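Local structure of thermosome subunit (Methanococcoides burtonii, 3AQ1) at residues L143-I153 with N343-E354; K273-A281 with V314-A322. The protein probably binds and hydrolyses ATP to help unfolded polypeptides fold, as group II chaperonins of the TCP-1 family do. All coordinates share one frame; numbering follows the deposited sequence.

Interaction 1 of 2, residues L143-I153 with N343-E354; sequences LKVNVLENIKI and NDALHVVGVVIE
Leu-346 meets Ile-151 and Ile-153 in what the topology marks as the intermediate domain of the chaperonin fold, where helix 332-355 covers the chain leading into strand 151-157. Helix residues 343-354 run nearly antiparallel to strand residues 151-153, at 165°. Ile-153 and Leu-346 point at each other tip to tip, CD1 to CD1 at 3.8 Å, while the other branch of Leu-346, CD2, takes CD1 of Ile-151. Val-147 comes in from the short helix 147-150: its CG1 rests on CB of Leu-346 and also sits over one face of the His-347 ring, offset toward the rim. Leu-148 meets the same ring differently, its CD2 lying in the ring plane at the edge, beside CE1. Further along, Gly-350 lets Val-145 settle against the helix backbone, CG1 to CA 3.8 Å, and the Val-145 and Ile-353 side chains cross at about a right angle, touching CG2 to CG2. Helix 121-132 adjoins the same apolar cluster, with Val-132 against Leu-346 and Ile-353. Glu-354 makes the one clear hydrogen bond across: extended beyond CG, it accepts from Val-145 N at OE2 (3.0 Å, N-H...O 163°), the donor standing 36° out of the carboxylate plane, while OE1 is paired with Arg-450.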
loop_
_atom_site.group_PDB
_atom_site.type_symbol
_atom_site.label_atom_id
_atom_site.label_comp_id
_atom_site.label_asym_id
_atom_site.label_seq_id
_atom_site.Cartn_x
_atom_site.Cartn_y
_atom_site.Cartn_z
ATOM N N LEU A 143 -12.835 2.790 -6.768
ATOM C CA LEU A 143 -12.317 1.540 -6.216
ATOM C C LEU A 143 -11.432 1.707 -4.972
ATOM O O LEU A 143 -10.652 2.664 -4.856
ATOM C CB LEU A 143 -11.513 0.828 -7.296
ATOM C CG LEU A 143 -12.342 0.311 -8.463
ATOM C CD1 LEU A 143 -11.453 -0.093 -9.623
ATOM C CD2 LEU A 143 -13.173 -0.854 -7.997
ATOM N N LYS A 144 -11.539 0.749 -4.056
ATOM C CA LYS A 144 -10.739 0.745 -2.834
ATOM C C LYS A 144 -9.974 -0.580 -2.687
ATOM O O LYS A 144 -10.560 -1.657 -2.855
ATOM C CB LYS A 144 -11.636 1.004 -1.615
ATOM C CG LYS A 144 -10.963 0.819 -0.250
ATOM C CD LYS A 144 -11.816 1.433 0.874
ATOM C CE LYS A 144 -11.899 0.546 2.131
ATOM N NZ LYS A 144 -12.731 1.153 3.229
ATOM N N VAL A 145 -8.669 -0.494 -2.399
ATOM C CA VAL A 145 -7.854 -1.681 -2.119
ATOM C C VAL A 145 -7.162 -1.600 -0.757
ATOM O O VAL A 145 -6.106 -0.991 -0.628
ATOM C CB VAL A 145 -6.788 -1.917 -3.191
ATOM C CG1 VAL A 145 -5.943 -3.113 -2.818
ATOM C CG2 VAL A 145 -7.424 -2.126 -4.558
ATOM N N ASN A 146 -7.755 -2.216 0.260
ATOM C CA ASN A 146 -7.199 -2.141 1.607
ATOM C C ASN A 146 -6.180 -3.235 1.922
ATOM O O ASN A 146 -6.509 -4.256 2.513
ATOM C CB ASN A 146 -8.305 -2.128 2.655
ATOM C CG ASN A 146 -7.757 -1.983 4.075
ATOM O OD1 ASN A 146 -6.535 -1.990 4.291
ATOM N ND2 ASN A 146 -8.662 -1.854 5.052
ATOM N N VAL A 147 -4.931 -2.999 1.550
ATOM C CA VAL A 147 -3.879 -3.988 1.743
ATOM C C VAL A 147 -3.496 -4.225 3.216
ATOM O O VAL A 147 -3.310 -5.361 3.628
ATOM C CB VAL A 147 -2.657 -3.644 0.872
ATOM C CG1 VAL A 147 -1.589 -4.723 0.974
ATOM C CG2 VAL A 147 -3.106 -3.480 -0.577
ATOM N N LEU A 148 -3.410 -3.170 4.014
ATOM C CA LEU A 148 -3.039 -3.315 5.423
ATOM C C LEU A 148 -3.910 -4.309 6.204
ATOM O O LEU A 148 -3.394 -5.112 6.976
ATOM C CB LEU A 148 -3.042 -1.949 6.126
ATOM C CG LEU A 148 -2.207 -0.847 5.459
ATOM C CD1 LEU A 148 -2.483 0.520 6.080
ATOM C CD2 LEU A 148 -0.705 -1.169 5.487
ATOM N N GLU A 149 -5.223 -4.246 5.999
ATOM C CA GLU A 149 -6.183 -5.036 6.773
ATOM C C GLU A 149 -6.679 -6.299 6.054
ATOM O O GLU A 149 -6.974 -7.315 6.682
ATOM C CB GLU A 149 -7.403 -4.179 7.133
ATOM C CG GLU A 149 -7.113 -2.964 8.005
ATOM C CD GLU A 149 -8.365 -2.154 8.319
ATOM O OE1 GLU A 149 -9.484 -2.624 8.021
ATOM O OE2 GLU A 149 -8.230 -1.042 8.863
ATOM N N ASN A 150 -6.792 -6.217 4.737
ATOM C CA ASN A 150 -7.321 -7.320 3.954
ATOM C C ASN A 150 -6.292 -8.337 3.458
ATOM O O ASN A 150 -6.665 -9.385 2.947
ATOM C CB ASN A 150 -8.134 -6.778 2.782
ATOM C CG ASN A 150 -9.521 -6.329 3.202
ATOM O OD1 ASN A 150 -10.079 -6.845 4.168
ATOM N ND2 ASN A 150 -10.085 -5.373 2.473
ATOM N N ILE A 151 -5.001 -8.041 3.587
ATOM C CA ILE A 151 -4.001 -9.055 3.276
ATOM C C ILE A 151 -3.032 -9.315 4.419
ATOM O O ILE A 151 -2.417 -8.410 4.947
ATOM C CB ILE A 151 -3.264 -8.755 1.969
ATOM C CG1 ILE A 151 -4.267 -8.771 0.815
ATOM C CG2 ILE A 151 -2.157 -9.773 1.735
ATOM C CD1 ILE A 151 -3.667 -8.563 -0.540
ATOM N N LYS A 152 -2.930 -10.571 4.816
ATOM C CA LYS A 152 -1.929 -10.976 5.782
ATOM C C LYS A 152 -0.934 -11.911 5.098
ATOM O O LYS A 152 -1.324 -12.839 4.391
ATOM C CB LYS A 152 -2.564 -11.684 6.981
ATOM C CG LYS A 152 -1.522 -12.385 7.836
ATOM C CD LYS A 152 -2.113 -13.219 8.946
ATOM C CE LYS A 152 -1.019 -14.054 9.579
ATOM N NZ LYS A 152 -1.344 -14.424 10.975
ATOM N N ILE A 153 0.352 -11.661 5.297
ATOM C CA ILE A 153 1.354 -12.556 4.755
ATOM C C ILE A 153 1.897 -13.407 5.875
ATOM O O ILE A 153 2.312 -12.903 6.903
ATOM C CB ILE A 153 2.500 -11.806 4.059
ATOM C CG1 ILE A 153 1.933 -10.788 3.064
ATOM C CG2 ILE A 153 3.356 -12.780 3.331
ATOM C CD1 ILE A 153 2.959 -10.204 2.102
ATOM N N ASN A 343 5.250 -7.285 0.056
ATOM C CA ASN A 343 4.646 -6.153 0.744
ATOM C C ASN A 343 4.715 -4.890 -0.104
ATOM O O ASN A 343 3.734 -4.188 -0.241
ATOM C CB ASN A 343 5.265 -5.927 2.128
ATOM C CG ASN A 343 4.317 -6.295 3.249
ATOM O OD1 ASN A 343 3.176 -5.826 3.288
ATOM N ND2 ASN A 343 4.780 -7.141 4.171
ATOM N N ASP A 344 5.867 -4.608 -0.700
ATOM C CA ASP A 344 5.969 -3.428 -1.544
ATOM C C ASP A 344 5.086 -3.528 -2.775
ATOM O O ASP A 344 4.335 -2.602 -3.078
ATOM C CB ASP A 344 7.411 -3.165 -1.954
ATOM C CG ASP A 344 8.249 -2.668 -0.815
ATOM O OD1 ASP A 344 7.675 -2.089 0.129
ATOM O OD2 ASP A 344 9.481 -2.867 -0.861
ATOM N N ALA A 345 5.173 -4.652 -3.481
ATOM C CA ALA A 345 4.401 -4.818 -4.707
ATOM C C ALA A 345 2.898 -4.727 -4.455
ATOM O O ALA A 345 2.180 -4.098 -5.227
ATOM C CB ALA A 345 4.753 -6.113 -5.396
ATOM N N LEU A 346 2.427 -5.360 -3.381
ATOM C CA LEU A 346 1.013 -5.309 -3.025
ATOM C C LEU A 346 0.553 -3.854 -2.934
ATOM O O LEU A 346 -0.427 -3.471 -3.564
ATOM C CB LEU A 346 0.736 -6.056 -1.707
ATOM C CG LEU A 346 0.743 -7.589 -1.755
ATOM C CD1 LEU A 346 0.905 -8.201 -0.381
ATOM C CD2 LEU A 346 -0.474 -8.140 -2.447
ATOM N N HIS A 347 1.288 -3.046 -2.177
ATOM C CA HIS A 347 0.986 -1.623 -2.004
ATOM C C HIS A 347 0.972 -0.822 -3.299
ATOM O O HIS A 347 0.002 -0.115 -3.570
ATOM C CB HIS A 347 1.945 -0.986 -0.995
ATOM C CG HIS A 347 1.614 -1.317 0.429
ATOM N ND1 HIS A 347 0.854 -0.489 1.229
ATOM C CD2 HIS A 347 1.918 -2.397 1.190
ATOM C CE1 HIS A 347 0.721 -1.038 2.424
ATOM N NE2 HIS A 347 1.356 -2.197 2.426
ATOM N N VAL A 348 2.037 -0.930 -4.092
ATOM C CA VAL A 348 2.109 -0.211 -5.361
ATOM C C VAL A 348 0.912 -0.554 -6.245
ATOM O O VAL A 348 0.240 0.326 -6.776
ATOM C CB VAL A 348 3.419 -0.494 -6.140
ATOM C CG1 VAL A 348 3.487 0.389 -7.360
ATOM C CG2 VAL A 348 4.623 -0.241 -5.263
ATOM N N VAL A 349 0.642 -1.836 -6.406
ATOM C CA VAL A 349 -0.515 -2.247 -7.190
ATOM C C VAL A 349 -1.850 -1.744 -6.596
ATOM O O VAL A 349 -2.725 -1.260 -7.323
ATOM C CB VAL A 349 -0.524 -3.756 -7.379
ATOM C CG1 VAL A 349 -1.735 -4.182 -8.210
ATOM C CG2 VAL A 349 0.770 -4.176 -8.045
ATOM N N GLY A 350 -1.994 -1.851 -5.278
ATOM C CA GLY A 350 -3.157 -1.308 -4.602
ATOM C C GLY A 350 -3.356 0.162 -4.923
ATOM O O GLY A 350 -4.420 0.582 -5.367
ATOM N N VAL A 351 -2.311 0.950 -4.706
ATOM C CA VAL A 351 -2.382 2.384 -4.928
ATOM C C VAL A 351 -2.647 2.749 -6.388
ATOM O O VAL A 351 -3.385 3.679 -6.669
ATOM C CB VAL A 351 -1.112 3.080 -4.430
ATOM C CG1 VAL A 351 -1.046 4.514 -4.957
ATOM C CG2 VAL A 351 -1.058 3.021 -2.899
ATOM N N VAL A 352 -2.055 2.017 -7.320
ATOM C CA VAL A 352 -2.329 2.264 -8.727
ATOM C C VAL A 352 -3.799 1.969 -9.046
ATOM O O VAL A 352 -4.476 2.777 -9.686
ATOM C CB VAL A 352 -1.403 1.437 -9.646
ATOM C CG1 VAL A 352 -1.897 1.461 -11.069
ATOM C CG2 VAL A 352 0.015 1.956 -9.573
ATOM N N ILE A 353 -4.295 0.823 -8.589
ATOM C CA ILE A 353 -5.677 0.439 -8.853
ATOM C C ILE A 353 -6.638 1.480 -8.282
ATOM O O ILE A 353 -7.644 1.821 -8.898
ATOM C CB ILE A 353 -5.991 -0.968 -8.301
ATOM C CG1 ILE A 353 -5.303 -2.028 -9.161
ATOM C CG2 ILE A 353 -7.505 -1.218 -8.250
ATOM C CD1 ILE A 353 -5.566 -3.435 -8.729
ATOM N N GLU A 354 -6.313 2.004 -7.108
ATOM C CA GLU A 354 -7.125 3.065 -6.529
ATOM C C GLU A 354 -7.110 4.335 -7.392
ATOM O O GLU A 354 -8.174 4.839 -7.760
ATOM C CB GLU A 354 -6.706 3.353 -5.082
ATOM C CG GLU A 354 -7.191 2.303 -4.102
ATOM C CD GLU A 354 -6.739 2.558 -2.675
ATOM O OE1 GLU A 354 -5.654 3.154 -2.477
ATOM O OE2 GLU A 354 -7.470 2.146 -1.745
#

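Interaction 2 of 2, residues K273-A281 with V314-A322; sequences KRLSKVTGA and VTGCQNSKA
Val-278 meets Cys-317, just past the corner at Gly-316, with both its carbonyl oxygen and a methyl, yet no clear hydrogen bond joins the two segments. The oxygen, in the last turn of helix 269-279, lies 3.4 Å from Cys-317 CB, with the backbone N of Gln-318 close by. The side chain has a rotamer uncommon for valine in a helix (chi1 -59°), with CG2 wedged between its own backbone N and carbonyl carbon. This splits the two methyls between partners: CG2 meets Cys-317 SG at 3.8 Å, and CG1 meets Ala-322 CB, beyond the bend that follows strand 310-317. One turn earlier in the helix, the Leu-275 and Val-314 side chains cross at about a right angle, CD2 to CG2 at 4.1 Å. The helix thus packs against the sheet of what is probably the apical domain, and Leu-170, Leu-192 and Phe-243 on neighbouring strands extend the apolar surface.

Thr-279 works in two directions. Its CG2 touches Cys-317 SG at 4.0 Å, while OG1 turns back into the helix, donating to Leu-275 O (2.7 Å) and accepting from Ala-281 N (3.1 Å) in an ST turn. Leu-275 O is gripped twice, Thr-279 N and OG1 reaching it from opposite faces of the carbonyl plane. A valine in place of Thr-279 would probably leave Ala-281 N without its acceptor and the turn less firmly set. Gly-280, just past the helix, leaves helical geometry with positive phi, where a side chain would jam against the preceding carbonyl, and Ser-276 OG bonds to Ala-281 O at 2.7 Å. With both hydroxyls spent on the helix end, the well-defined side-chain contacts with 314-322 are apolar or made by sulfur, which suggests that adhesion there relies largely on burial.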
loop_
_atom_site.group_PDB
_atom_site.type_symbol
_atom_site.label_atom_id
_atom_site.label_comp_id
_atom_site.label_asym_id
_atom_site.label_seq_id
_atom_site.Cartn_x
_atom_site.Cartn_y
_atom_site.Cartn_z
ATOM N N LYS A 273 -6.250 -8.409 16.362
ATOM C CA LYS A 273 -6.805 -7.271 15.631
ATOM C C LYS A 273 -7.449 -7.763 14.363
ATOM O O LYS A 273 -8.566 -7.378 14.032
ATOM C CB LYS A 273 -5.739 -6.226 15.289
ATOM C CG LYS A 273 -5.787 -4.974 16.161
ATOM C CD LYS A 273 -4.830 -3.893 15.640
ATOM C CE LYS A 273 -4.835 -2.651 16.542
ATOM N NZ LYS A 273 -3.959 -1.547 16.034
ATOM N N ARG A 274 -6.736 -8.622 13.652
ATOM C CA ARG A 274 -7.244 -9.171 12.408
ATOM C C ARG A 274 -8.515 -10.019 12.639
ATOM O O ARG A 274 -9.485 -9.898 11.891
ATOM C CB ARG A 274 -6.163 -9.984 11.691
ATOM C CG ARG A 274 -4.973 -9.208 11.210
ATOM C CD ARG A 274 -4.205 -10.051 10.168
ATOM N NE ARG A 274 -2.784 -9.726 10.119
ATOM C CZ ARG A 274 -2.233 -8.914 9.217
ATOM N NH1 ARG A 274 -2.988 -8.362 8.263
ATOM N NH2 ARG A 274 -0.923 -8.662 9.265
ATOM N N LEU A 275 -8.508 -10.866 13.669
ATOM C CA LEU A 275 -9.697 -11.651 14.009
ATOM C C LEU A 275 -10.898 -10.736 14.228
ATOM O O LEU A 275 -12.000 -11.012 13.745
ATOM C CB LEU A 275 -9.463 -12.542 15.233
ATOM C CG LEU A 275 -8.586 -13.757 14.959
ATOM C CD1 LEU A 275 -7.910 -14.239 16.229
ATOM C CD2 LEU A 275 -9.369 -14.856 14.263
ATOM N N SER A 276 -10.671 -9.637 14.938
ATOM C CA SER A 276 -11.735 -8.693 15.213
ATOM C C SER A 276 -12.365 -8.158 13.926
ATOM O O SER A 276 -13.585 -8.115 13.802
ATOM C CB SER A 276 -11.220 -7.549 16.081
ATOM O OG SER A 276 -12.299 -6.776 16.574
ATOM N N LYS A 277 -11.539 -7.769 12.961
ATOM C CA LYS A 277 -12.062 -7.171 11.735
ATOM C C LYS A 277 -12.769 -8.169 10.824
ATOM O O LYS A 277 -13.874 -7.886 10.347
ATOM C CB LYS A 277 -10.978 -6.406 10.958
ATOM C CG LYS A 277 -10.464 -5.152 11.657
ATOM C CD LYS A 277 -9.076 -4.768 11.130
ATOM C CE LYS A 277 -8.395 -3.720 12.011
ATOM N NZ LYS A 277 -6.920 -3.670 11.771
ATOM N N VAL A 278 -12.151 -9.325 10.574
ATOM C CA VAL A 278 -12.792 -10.321 9.705
ATOM C C VAL A 278 -13.988 -11.053 10.323
ATOM O O VAL A 278 -14.880 -11.442 9.586
ATOM C CB VAL A 278 -11.815 -11.368 9.079
ATOM C CG1 VAL A 278 -10.761 -10.693 8.258
ATOM C CG2 VAL A 278 -11.196 -12.253 10.135
ATOM N N THR A 279 -14.020 -11.231 11.648
ATOM C CA THR A 279 -15.111 -11.983 12.279
ATOM C C THR A 279 -16.192 -11.147 12.919
ATOM O O THR A 279 -17.277 -11.655 13.169
ATOM C CB THR A 279 -14.638 -12.934 13.389
ATOM O OG1 THR A 279 -14.258 -12.170 14.536
ATOM C CG2 THR A 279 -13.501 -13.810 12.930
ATOM N N GLY A 280 -15.894 -9.891 13.232
ATOM C CA GLY A 280 -16.872 -9.019 13.871
ATOM C C GLY A 280 -16.834 -9.099 15.389
ATOM O O GLY A 280 -17.611 -8.439 16.089
ATOM N N ALA A 281 -15.927 -9.920 15.902
ATOM C CA ALA A 281 -15.789 -10.065 17.338
ATOM C C ALA A 281 -15.297 -8.779 17.962
ATOM O O ALA A 281 -14.574 -8.015 17.340
ATOM C CB ALA A 281 -14.849 -11.194 17.672
ATOM N N VAL A 314 -9.192 -19.860 9.792
ATOM C CA VAL A 314 -10.498 -19.245 9.998
ATOM C C VAL A 314 -11.058 -18.786 8.644
ATOM O O VAL A 314 -10.744 -17.710 8.178
ATOM C CB VAL A 314 -10.382 -18.039 10.946
ATOM C CG1 VAL A 314 -11.727 -17.442 11.206
ATOM C CG2 VAL A 314 -9.736 -18.461 12.245
ATOM N N THR A 315 -11.873 -19.623 8.009
ATOM C CA THR A 315 -12.402 -19.343 6.673
ATOM C C THR A 315 -13.916 -19.079 6.670
ATOM O O THR A 315 -14.611 -19.305 7.661
ATOM C CB THR A 315 -12.129 -20.508 5.712
ATOM O OG1 THR A 315 -12.758 -21.688 6.206
ATOM C CG2 THR A 315 -10.661 -20.776 5.618
ATOM N N GLY A 316 -14.421 -18.610 5.537
ATOM C CA GLY A 316 -15.829 -18.275 5.406
ATOM C C GLY A 316 -16.274 -17.146 6.309
ATOM O O GLY A 316 -17.435 -17.093 6.671
ATOM N N CYS A 317 -15.359 -16.247 6.668
ATOM C CA CYS A 317 -15.627 -15.241 7.699
ATOM C C CYS A 317 -16.689 -14.243 7.298
ATOM O O CYS A 317 -16.908 -13.995 6.109
ATOM C CB CYS A 317 -14.364 -14.483 8.102
ATOM S SG CYS A 317 -13.272 -15.349 9.208
ATOM N N GLN A 318 -17.325 -13.690 8.335
ATOM C CA GLN A 318 -18.435 -12.744 8.260
ATOM C C GLN A 318 -18.283 -11.713 7.136
ATOM O O GLN A 318 -18.798 -11.903 6.026
ATOM C CB GLN A 318 -18.585 -12.058 9.631
ATOM C CG GLN A 318 -19.700 -11.015 9.727
ATOM C CD GLN A 318 -20.017 -10.596 11.166
ATOM O OE1 GLN A 318 -19.602 -11.246 12.130
ATOM N NE2 GLN A 318 -20.774 -9.509 11.311
ATOM N N ASN A 319 -17.581 -10.621 7.432
ATOM C CA ASN A 319 -17.303 -9.582 6.442
ATOM C C ASN A 319 -15.862 -9.641 5.947
ATOM O O ASN A 319 -15.029 -8.806 6.300
ATOM C CB ASN A 319 -17.611 -8.194 7.011
ATOM C CG ASN A 319 -19.086 -7.841 6.923
ATOM O OD1 ASN A 319 -19.633 -7.681 5.830
ATOM N ND2 ASN A 319 -19.738 -7.714 8.075
ATOM N N SER A 320 -15.567 -10.639 5.125
ATOM C CA SER A 320 -14.208 -10.822 4.670
ATOM C C SER A 320 -14.063 -10.601 3.175
ATOM O O SER A 320 -14.601 -11.350 2.355
ATOM C CB SER A 320 -13.674 -12.210 5.048
ATOM O OG SER A 320 -14.125 -13.210 4.148
ATOM N N LYS A 321 -13.346 -9.544 2.833
ATOM C CA LYS A 321 -12.675 -9.492 1.553
ATOM C C LYS A 321 -11.282 -10.088 1.806
ATOM O O LYS A 321 -10.636 -10.619 0.896
ATOM C CB LYS A 321 -12.591 -8.054 1.040
ATOM C CG LYS A 321 -13.763 -7.646 0.164
ATOM C CD LYS A 321 -13.863 -8.551 -1.050
ATOM C CE LYS A 321 -14.905 -8.041 -2.029
ATOM N NZ LYS A 321 -14.978 -8.909 -3.235
ATOM N N ALA A 322 -10.881 -10.027 3.077
ATOM C CA ALA A 322 -9.593 -10.496 3.575
ATOM C C ALA A 322 -9.101 -11.864 3.091
ATOM O O ALA A 322 -9.870 -12.800 2.889
ATOM C CB ALA A 322 -9.591 -10.449 5.096
#

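Interaction 2 is nested in the chain loop that interaction 1 closes, and their centres lie about 18 Å apart. The centre of interaction 1 lies about 4 Å from the centre of the elongated chain, that of interaction 2 about 20 Å. They meet at the short helix 147-150 and the strand after it: Arg-274 brings NH1 to 3.4 Å from Ile-151 O, and Asn-150 OD1 lies 3.5 Å from Ala-322 N, both as packing. Strand 151-157 then pairs in parallel with 323-329, carrying the chain on from each contact. Such a junction is consistent with the intermediate-to-apical boundary; no nucleotide is modelled here, and in this family it binds in the equatorial domain.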